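Local coordinates for mevalonate 3-kinase (Thermoplasma acidophilum, PDB 4RKS), which phosphorylates (R)-mevalonate at its 3-hydroxyl with ATP, a step of the alternative mevalonate pathway to isoprenoids in Thermoplasmatales, at residues Thr28-Ile33 / Arg326-Ala331; Ala129-Ile134 / Glu159-Ser164. All coordinates share one frame; numbering follows the deposited sequence.

Contact 1: residues Thr28-Ile33 / Arg326-Ala331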
ATOM      1  N   THR A  28       2.910  -9.998  10.619  1.00 16.75           N
ATOM      2  CA  THR A  28       1.680  -9.725   9.863  1.00 18.85           C
ATOM      3  C   THR A  28       1.651  -8.242   9.445  1.00 16.58           C
ATOM      4  O   THR A  28       1.959  -7.384  10.250  1.00 22.78           O
ATOM      5  CB  THR A  28       0.409 -10.050  10.718  1.00 21.57           C
ATOM      6  OG1 THR A  28       0.394 -11.444  11.053  1.00 22.31           O
ATOM      7  CG2 THR A  28      -0.910  -9.684   9.975  1.00 15.78           C
ATOM      8  N   ALA A  29       1.294  -7.936   8.201  1.00 21.60           N
ATOM      9  CA  ALA A  29       1.011  -6.540   7.832  1.00 19.82           C
ATOM     10  C   ALA A  29      -0.239  -6.473   6.953  1.00 18.75           C
ATOM     11  O   ALA A  29      -0.744  -7.515   6.491  1.00 16.43           O
ATOM     12  CB  ALA A  29       2.205  -5.905   7.132  1.00 16.77           C
ATOM     13  N   TYR A  30      -0.728  -5.254   6.717  1.00 20.20           N
ATOM     14  CA  TYR A  30      -1.973  -5.017   5.980  1.00 21.76           C
ATOM     15  C   TYR A  30      -1.707  -4.274   4.680  1.00 22.46           C
ATOM     16  O   TYR A  30      -0.805  -3.438   4.626  1.00 23.75           O
ATOM     17  CB  TYR A  30      -2.966  -4.238   6.876  1.00 17.57           C
ATOM     18  CG  TYR A  30      -3.193  -5.006   8.144  1.00 19.86           C
ATOM     19  CD1 TYR A  30      -3.981  -6.152   8.134  1.00 19.63           C
ATOM     20  CD2 TYR A  30      -2.553  -4.652   9.324  1.00 18.12           C
ATOM     21  CE1 TYR A  30      -4.164  -6.894   9.270  1.00 17.47           C
ATOM     22  CE2 TYR A  30      -2.721  -5.400  10.480  1.00 22.90           C
ATOM     23  CZ  TYR A  30      -3.533  -6.523  10.437  1.00 27.49           C
ATOM     24  OH  TYR A  30      -3.716  -7.288  11.554  1.00 26.52           O
ATOM     25  N   PRO A  31      -2.502  -4.570   3.635  1.00 19.23           N
ATOM     26  CA  PRO A  31      -2.345  -3.911   2.335  1.00 16.80           C
ATOM     27  C   PRO A  31      -2.702  -2.434   2.390  1.00 18.33           C
ATOM     28  O   PRO A  31      -3.205  -1.911   3.390  1.00 20.18           O
ATOM     29  CB  PRO A  31      -3.309  -4.689   1.426  1.00 19.63           C
ATOM     30  CG  PRO A  31      -4.394  -5.142   2.369  1.00 23.91           C
ATOM     31  CD  PRO A  31      -3.671  -5.475   3.659  1.00 23.31           C
ATOM     32  N   THR A  32      -2.397  -1.728   1.310  1.00 19.64           N
ATOM     33  CA  THR A  32      -2.517  -0.285   1.342  1.00 17.22           C
ATOM     34  C   THR A  32      -3.251   0.265   0.118  1.00 25.70           C
ATOM     35  O   THR A  32      -3.378  -0.411  -0.914  1.00 26.34           O
ATOM     36  CB  THR A  32      -1.120   0.386   1.449  1.00 27.32           C
ATOM     37  OG1 THR A  32      -0.381   0.144   0.255  1.00 26.77           O
ATOM     38  CG2 THR A  32      -0.342  -0.188   2.621  1.00 25.01           C
ATOM     39  N   ILE A  33      -3.756   1.485   0.276  1.00 18.38           N
ATOM     40  CA  ILE A  33      -4.394   2.263  -0.787  1.00 20.93           C
ATOM     41  C   ILE A  33      -3.730   3.632  -0.853  1.00 23.51           C
ATOM     42  O   ILE A  33      -3.604   4.316   0.172  1.00 21.77           O
ATOM     43  CB  ILE A  33      -5.911   2.442  -0.529  1.00 25.60           C
ATOM     44  CG1 ILE A  33      -6.634   1.098  -0.608  1.00 32.35           C
ATOM     45  CG2 ILE A  33      -6.521   3.447  -1.523  1.00 23.78           C
ATOM     46  CD1 ILE A  33      -8.017   1.093   0.049  1.00 29.69           C
ATOM     47  N   ARG A 326     -11.854  -1.104   6.109  1.00 20.47           N
ATOM     48  CA  ARG A 326     -11.634  -0.076   7.113  1.00 22.29           C
ATOM     49  C   ARG A 326     -10.142   0.242   7.259  1.00 20.25           C
ATOM     50  O   ARG A 326      -9.289  -0.574   6.908  1.00 19.04           O
ATOM     51  CB  ARG A 326     -12.216  -0.501   8.462  1.00 29.26           C
ATOM     52  CG  ARG A 326     -11.609  -1.752   9.046  1.00 47.90           C
ATOM     53  CD  ARG A 326     -11.884  -1.841  10.544  1.00 61.40           C
ATOM     54  NE  ARG A 326     -13.291  -1.617  10.870  1.00 67.54           N
ATOM     55  CZ  ARG A 326     -13.817  -1.806  12.078  1.00 66.71           C
ATOM     56  NH1 ARG A 326     -13.053  -2.228  13.079  1.00 61.47           N
ATOM     57  NH2 ARG A 326     -15.109  -1.578  12.283  1.00 67.79           N
ATOM     58  N   ILE A 327      -9.837   1.423   7.785  1.00 18.24           N
ATOM     59  CA  ILE A 327      -8.441   1.839   7.991  1.00 21.13           C
ATOM     60  C   ILE A 327      -7.854   1.093   9.185  1.00 19.57           C
ATOM     61  O   ILE A 327      -8.479   1.054  10.227  1.00 17.33           O
ATOM     62  CB  ILE A 327      -8.319   3.351   8.247  1.00 25.48           C
ATOM     63  CG1 ILE A 327      -8.949   4.161   7.109  1.00 35.82           C
ATOM     64  CG2 ILE A 327      -6.859   3.752   8.512  1.00 22.04           C
ATOM     65  CD1 ILE A 327      -8.687   3.616   5.763  1.00 40.73           C
ATOM     66  N   VAL A 328      -6.668   0.503   9.044  1.00 17.14           N
ATOM     67  CA  VAL A 328      -6.055  -0.209  10.168  1.00 17.63           C
ATOM     68  C   VAL A 328      -4.612   0.266  10.439  1.00 21.16           C
ATOM     69  O   VAL A 328      -4.133   1.221   9.801  1.00 20.21           O
ATOM     70  CB  VAL A 328      -6.079  -1.740   9.945  1.00 16.16           C
ATOM     71  CG1 VAL A 328      -7.533  -2.237   9.795  1.00 17.78           C
ATOM     72  CG2 VAL A 328      -5.250  -2.140   8.719  1.00 16.12           C
ATOM     73  N   GLY A 329      -3.936  -0.397  11.384  1.00 16.11           N
ATOM     74  CA  GLY A 329      -2.619   0.021  11.868  1.00 24.43           C
ATOM     75  C   GLY A 329      -1.444  -0.618  11.129  1.00 22.71           C
ATOM     76  O   GLY A 329      -1.623  -1.204  10.056  1.00 17.68           O
ATOM     77  N   GLY A 330      -0.245  -0.527  11.714  1.00 18.41           N
ATOM     78  CA  GLY A 330       0.980  -0.968  11.049  1.00 15.95           C
ATOM     79  C   GLY A 330       1.337  -2.439  11.247  1.00 23.12           C
ATOM     80  O   GLY A 330       0.602  -3.177  11.893  1.00 17.36           O
ATOM     81  N   ALA A 331       2.455  -2.868  10.659  1.00 18.02           N
ATOM     82  CA  ALA A 331       2.888  -4.267  10.710  1.00 17.63           C
ATOM     83  C   ALA A 331       3.229  -4.682  12.133  1.00 19.28           C
ATOM     84  O   ALA A 331       3.609  -3.839  12.949  1.00 21.67           O
ATOM     85  CB  ALA A 331       4.096  -4.469   9.797  1.00 18.66           C
TER
HETATM   86  O   HOH W   1      -0.124  -2.805   8.189  1.00 18.75           O

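Contact 2: residues Ala129-Ile134 / Glu159-Ser164. With MEV ((R)-mevalonate), chain C.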
ATOM      1  N   ALA A 129       2.325  -4.952   1.951  1.00 23.74           N
ATOM      2  CA  ALA A 129       2.150  -5.699   3.196  1.00 27.33           C
ATOM      3  C   ALA A 129       3.238  -6.759   3.381  1.00 26.61           C
ATOM      4  O   ALA A 129       3.706  -6.990   4.492  1.00 30.85           O
ATOM      5  CB  ALA A 129       0.753  -6.365   3.236  1.00 21.15           C
ATOM      6  N   GLY A 130       3.627  -7.413   2.295  1.00 30.65           N
ATOM      7  CA  GLY A 130       4.665  -8.421   2.373  1.00 26.32           C
ATOM      8  C   GLY A 130       5.974  -7.776   2.793  1.00 26.94           C
ATOM      9  O   GLY A 130       6.667  -8.273   3.686  1.00 20.93           O
ATOM     10  N   ALA A 131       6.298  -6.656   2.149  1.00 22.12           N
ATOM     11  CA  ALA A 131       7.513  -5.915   2.448  1.00 23.46           C
ATOM     12  C   ALA A 131       7.527  -5.446   3.900  1.00 26.74           C
ATOM     13  O   ALA A 131       8.476  -5.707   4.631  1.00 23.07           O
ATOM     14  CB  ALA A 131       7.651  -4.721   1.511  1.00 27.74           C
ATOM     15  N   ALA A 132       6.470  -4.753   4.310  1.00 22.32           N
ATOM     16  CA  ALA A 132       6.373  -4.266   5.681  1.00 21.36           C
ATOM     17  C   ALA A 132       6.452  -5.413   6.705  1.00 22.10           C
ATOM     18  O   ALA A 132       7.045  -5.252   7.778  1.00 17.59           O
ATOM     19  CB  ALA A 132       5.087  -3.474   5.854  1.00 18.28           C
ATOM     20  N   SER A 133       5.887  -6.575   6.368  1.00 16.46           N
ATOM     21  CA  SER A 133       5.871  -7.694   7.317  1.00 24.71           C
ATOM     22  C   SER A 133       7.285  -8.208   7.525  1.00 20.54           C
ATOM     23  O   SER A 133       7.647  -8.645   8.629  1.00 21.14           O
ATOM     24  CB  SER A 133       4.958  -8.837   6.849  1.00 21.55           C
ATOM     25  OG  SER A 133       5.457  -9.428   5.669  1.00 28.53           O
ATOM     26  N   ILE A 134       8.085  -8.170   6.465  1.00 20.57           N
ATOM     27  CA  ILE A 134       9.501  -8.469   6.602  1.00 19.79           C
ATOM     28  C   ILE A 134      10.147  -7.505   7.581  1.00 19.12           C
ATOM     29  O   ILE A 134      10.871  -7.925   8.483  1.00 23.04           O
ATOM     30  CB  ILE A 134      10.233  -8.395   5.267  1.00 23.67           C
ATOM     31  CG1 ILE A 134       9.659  -9.435   4.306  1.00 25.15           C
ATOM     32  CG2 ILE A 134      11.720  -8.652   5.468  1.00 22.07           C
ATOM     33  CD1 ILE A 134      10.249  -9.365   2.952  1.00 22.64           C
ATOM     34  N   GLU A 159       7.840  -0.473  -3.280  1.00 35.18           N
ATOM     35  CA  GLU A 159       8.205   0.927  -3.107  1.00 32.20           C
ATOM     36  C   GLU A 159       7.342   1.662  -2.079  1.00 30.36           C
ATOM     37  O   GLU A 159       7.762   2.697  -1.569  1.00 34.32           O
ATOM     38  CB  GLU A 159       8.160   1.669  -4.455  1.00 31.34           C
ATOM     39  CG  GLU A 159       6.806   1.642  -5.154  1.00 35.48           C
ATOM     40  CD  GLU A 159       6.586   0.390  -6.006  1.00 45.99           C
ATOM     41  OE1 GLU A 159       7.473  -0.496  -6.025  1.00 43.81           O
ATOM     42  OE2 GLU A 159       5.518   0.294  -6.660  1.00 52.83           O
ATOM     43  N   SER A 160       6.155   1.135  -1.773  1.00 28.73           N
ATOM     44  CA  SER A 160       5.277   1.747  -0.767  1.00 32.13           C
ATOM     45  C   SER A 160       5.192   0.931   0.536  1.00 32.57           C
ATOM     46  O   SER A 160       4.149   0.900   1.203  1.00 30.79           O
ATOM     47  CB  SER A 160       3.870   1.951  -1.337  1.00 37.66           C
ATOM     48  OG  SER A 160       3.886   2.842  -2.439  1.00 44.14           O
ATOM     49  N   ALA A 161       6.297   0.284   0.900  1.00 26.73           N
ATOM     50  CA  ALA A 161       6.360  -0.532   2.104  1.00 19.39           C
ATOM     51  C   ALA A 161       6.032   0.284   3.360  1.00 19.01           C
ATOM     52  O   ALA A 161       5.442  -0.235   4.317  1.00 21.60           O
ATOM     53  CB  ALA A 161       7.736  -1.170   2.236  1.00 18.53           C
ATOM     54  N   GLY A 162       6.413   1.556   3.351  1.00 18.48           N
ATOM     55  CA  GLY A 162       6.246   2.410   4.520  1.00 20.82           C
ATOM     56  C   GLY A 162       4.797   2.637   4.931  1.00 24.87           C
ATOM     57  O   GLY A 162       4.509   2.862   6.108  1.00 16.64           O
ATOM     58  N   ARG A 163       3.885   2.603   3.962  1.00 19.32           N
ATOM     59  CA  ARG A 163       2.465   2.772   4.245  1.00 17.98           C
ATOM     60  C   ARG A 163       2.018   1.675   5.198  1.00 20.60           C
ATOM     61  O   ARG A 163       1.306   1.913   6.168  1.00 19.64           O
ATOM     62  CB  ARG A 163       1.633   2.712   2.957  1.00 17.00           C
ATOM     63  CG  ARG A 163       1.766   3.887   2.013  1.00 18.05           C
ATOM     64  CD  ARG A 163       1.083   3.540   0.663  1.00 23.01           C
ATOM     65  NE  ARG A 163       1.129   4.637  -0.295  1.00 25.47           N
ATOM     66  CZ  ARG A 163       0.633   4.581  -1.533  1.00 27.04           C
ATOM     67  NH1 ARG A 163       0.056   3.472  -1.979  1.00 29.36           N
ATOM     68  NH2 ARG A 163       0.718   5.640  -2.329  1.00 28.06           N
ATOM     69  N   SER A 164       2.448   0.459   4.903  1.00 20.71           N
ATOM     70  CA  SER A 164       2.022  -0.686   5.668  1.00 16.30           C
ATOM     71  C   SER A 164       2.857  -0.850   6.940  1.00 17.42           C
ATOM     72  O   SER A 164       2.372  -1.381   7.926  1.00 23.09           O
ATOM     73  CB  SER A 164       2.089  -1.945   4.802  1.00 18.83           C
ATOM     74  OG  SER A 164       1.719  -3.084   5.552  1.00 26.38           O
TER
HETATM   75  C8  MEV C 401       2.217   2.511  -5.827  1.00 46.73           C
HETATM   76  O8  MEV C 401       3.524   1.992  -5.980  1.00 54.93           O
HETATM   77  C2  MEV C 401       1.597   2.626  -7.202  1.00 31.79           C
HETATM   78  C3  MEV C 401       0.094   2.837  -7.273  1.00 31.76           C
HETATM   79  O7  MEV C 401      -0.621   1.933  -6.470  1.00 36.31           O
HETATM   80  C4  MEV C 401      -0.279   4.251  -6.858  1.00 31.33           C
HETATM   81  C5  MEV C 401      -0.409   4.427  -5.356  1.00 28.97           C
HETATM   82  O3  MEV C 401      -1.062   3.605  -4.645  1.00 27.62           O
HETATM   83  O4  MEV C 401       0.165   5.396  -4.806  1.00 31.08           O
HETATM   84  C6  MEV C 401      -0.306   2.613  -8.715  1.00 31.12           C

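Contact 1: residues Thr28-Ile33 / Arg326-Ala331
Y30 meets V328 and the two glycines after it with a different part of its side chain at each step, a worked example of two chain segments joined without a direct hydrogen bond. At the root, Y30 CB lies 3.6 Å from V328 CG2. The same methyl reaches Y30 CG, also at 3.6 Å, approaching the ring obliquely while the two side chains cross at about a right angle. CG stands anti to the carbonyl carbon (chi1 -57°), which carries the ring along the 328-331 backbone. Farther out an edge takes over: Y30 CD2 is 3.6 Å from G329 O, and G330 O also lies near the ring plane, beyond CE2. The tip, Y30 OH, is hydrogen-bonded to the indole NE1 of W332. Past the CD2 edge, a water accepts from Y30 N and donates to G329 O, 2.9 Å from each. Beside it A29 CB rests on A331 CB at 3.6 Å, and A331 CA offers a CA-H...O contact to T28 O at 3.3 Å. The chemistry implies a joint built from small apolar contacts and carbonyl oxygens set at a ring edge, with water bridging the backbones just before W332 pairs with T28 in antiparallel fashion.

Contact 2: residues Ala129-Ile134 / Glu159-Ser164
A132 and S164 meet where helix 128-141 packs on the start of helix 161-166, and they illustrate how small residues let two helices come close. A132 CB sits 3.4 Å from S164 OG and 3.6 Å from A161 O, while A131 CB touches A161 CB at 3.6 Å, methyl against methyl. S164 holds OG anti to its own nitrogen (chi1 178°), which lays the hydroxyl in the seam between A132 CB and A129 CA; there it finds its polar partner in Y30 O, a hydrogen bond that satisfies a buried group. Within helix 128-141, G130 O accepts from both I134 N and S133 OG on the same face of its plane, the hydroxyl tilted 30° from that plane.

The far side of 159-164 leaves the helix seam altogether and belongs to the substrate pocket. R163 runs extended from CG to NE and presents two N-H groups edge-on to the mevalonate carboxylate: NH1 to O3 at 2.9 Å and nearly straight (173°), NH2 to O4 at a short 2.5 Å. S160 OG lies over the centre of one guanidinium face. E159 OE2 is 2.7 Å from the O8 hydroxyl of mevalonate; OE2 is hydrogen-bonded to H211, and OE1 forms a salt bridge with R47. A leucine in place of R163 would probably leave the substrate carboxylate without its paired N-H donors and free to turn.

Unlike this ligand-filled side, the alanine-serine seam is bare of charge. It lies beneath strand 24-34, with A29 on A132 and S164, while the first turn of helix 128-141 follows directly on the ATP-binding residues S124 to S127.

Overall arrangement
Both contacts share strand 24-34 as a neighbour: contact 1 uses it directly, and contact 2 packs its two helices against it. A29 CB lies 3.2 Å from A129 O, and T32 CG2 touches R163 CB at 3.5 Å, giving the strand a hold on either helix. Contact 2 is fully buried, whereas contact 1 is partly buried and has a bridging water. The chemistry follows: a ring, a valine methyl and glycine carbonyls join distant parts of the chain at contact 1, while contact 2 combines close alanine packing with polar groups turned to mevalonate. The shorter loop of contact 2 falls within the 292 residues that contact 1 spans.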